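Local coordinates for protein putative short-chain dehydrogenase/reductase (Burkholderia xenovorans, PDB 5JY1) that binds NAD and is probably an oxidoreductase of the short-chain dehydrogenase/reductase type, perhaps reducing 3-oxoacyl substrates, at residues A[170-173]-A[174-178]. Residues are numbered along the deposited sequence; the frame is centred on the assembly and turned at random.
Sequences GIVG and LTRSA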
loop_
_atom_site.group_PDB
_atom_site.type_symbol
_atom_site.label_atom_id
_atom_site.label_comp_id
_atom_site.label_asym_id
_atom_site.label_seq_id
_atom_site.Cartn_x
_atom_site.Cartn_y
_atom_site.Cartn_z
ATOM N N GLY A 170 -14.162 -3.247 3.481
ATOM C CA GLY A 170 -14.695 -2.568 4.654
ATOM C C GLY A 170 -14.084 -3.068 5.952
ATOM O O GLY A 170 -13.827 -2.284 6.873
ATOM N N ILE A 171 -13.827 -4.378 6.036
ATOM C CA ILE A 171 -13.205 -4.959 7.229
ATOM C C ILE A 171 -11.863 -4.295 7.512
ATOM O O ILE A 171 -11.500 -4.052 8.669
ATOM C CB ILE A 171 -13.048 -6.482 7.059
ATOM C CG1 ILE A 171 -14.411 -7.166 7.001
ATOM C CG2 ILE A 171 -12.202 -7.066 8.191
ATOM C CD1 ILE A 171 -15.130 -7.176 8.323
ATOM N N VAL A 172 -11.090 -4.006 6.460
ATOM C CA VAL A 172 -9.796 -3.356 6.660
ATOM C C VAL A 172 -9.973 -1.957 7.241
ATOM O O VAL A 172 -9.244 -1.554 8.158
ATOM C CB VAL A 172 -8.995 -3.328 5.343
ATOM C CG1 VAL A 172 -7.694 -2.556 5.535
ATOM C CG2 VAL A 172 -8.713 -4.746 4.863
ATOM N N GLY A 173 -10.942 -1.195 6.727
ATOM C CA GLY A 173 -11.189 0.124 7.288
ATOM C C GLY A 173 -11.614 0.060 8.744
ATOM O O GLY A 173 -11.184 0.876 9.562
ATOM N N LEU A 174 -12.456 -0.923 9.086
ATOM C CA LEU A 174 -12.900 -1.088 10.467
ATOM C C LEU A 174 -11.739 -1.501 11.368
ATOM O O LEU A 174 -11.620 -1.012 12.500
ATOM C CB LEU A 174 -14.027 -2.119 10.514
ATOM C CG LEU A 174 -14.598 -2.469 11.892
ATOM C CD1 LEU A 174 -15.065 -1.207 12.620
ATOM C CD2 LEU A 174 -15.741 -3.474 11.736
ATOM N N THR A 175 -10.868 -2.383 10.864
ATOM C CA THR A 175 -9.686 -2.815 11.605
ATOM C C THR A 175 -8.796 -1.629 11.960
ATOM O O THR A 175 -8.384 -1.456 13.112
ATOM C CB THR A 175 -8.903 -3.828 10.762
ATOM O OG1 THR A 175 -9.723 -4.977 10.506
ATOM C CG2 THR A 175 -7.603 -4.256 11.474
ATOM N N ARG A 176 -8.481 -0.796 10.967
ATOM C CA ARG A 176 -7.651 0.372 11.235
ATOM C C ARG A 176 -8.317 1.332 12.219
ATOM O O ARG A 176 -7.636 1.919 13.065
ATOM C CB ARG A 176 -7.323 1.082 9.919
ATOM C CG ARG A 176 -6.522 0.206 8.960
ATOM C CD ARG A 176 -6.331 0.930 7.637
ATOM N NE ARG A 176 -5.542 0.159 6.675
ATOM C CZ ARG A 176 -5.695 0.267 5.358
ATOM N NH1 ARG A 176 -6.610 1.097 4.860
ATOM N NH2 ARG A 176 -4.950 -0.466 4.540
ATOM N N SER A 177 -9.641 1.523 12.117
ATOM C CA SER A 177 -10.323 2.455 13.008
ATOM C C SER A 177 -10.222 1.996 14.451
ATOM O O SER A 177 -9.924 2.784 15.355
ATOM C CB SER A 177 -11.802 2.584 12.619
ATOM O OG SER A 177 -11.970 2.974 11.271
ATOM N N ALA A 178 -10.495 0.718 14.689
ATOM C CA ALA A 178 -10.460 0.219 16.058
ATOM C C ALA A 178 -9.027 0.151 16.578
ATOM O O ALA A 178 -8.780 0.415 17.756
ATOM C CB ALA A 178 -11.111 -1.151 16.128
#
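The carbonyl oxygen of I171 is gripped twice by T175: the backbone N of T175 lies 2.8 Å from I171 O, and the hydroxyl OG1 of T175 comes in at 2.7 Å to the same oxygen, from the opposite face of the carbonyl plane. With chi1 of T175 at -61°, OG1 sits beside its own backbone N, folded back over the preceding turn, and stands 39° out of that plane. Two residues further along, S177 grips G173 O in the same way, with S177 OG at 2.8 Å and S177 N at 3.1 Å, again from opposite faces. Between them, R176 N bonds to V172 O at 3.0 Å. The R176 side chain runs alongside V172, extended from CG to NE, and the methyl V172 CG1 lies over the centre of one face of the R176 guanidinium, 3.5 Å from R176 CZ. All this belongs to helix 162-182 of the Rossmann-type SDR fold, the helix that also carries the NAD-binding Y164 and K168. T175 OG1 additionally bonds N148 ND2 at strand 144-149, while S177 OG is hydrogen-bonded to N165 ND2, and R176 NH1 to T154 O, both of the second subunit. Each hydroxyl thus spends its proton on a carbonyl of its own helix and keeps its oxygen as acceptor for an asparagine amide, so one buried residue ties the helix to the sheet and the other ties it to the second subunit.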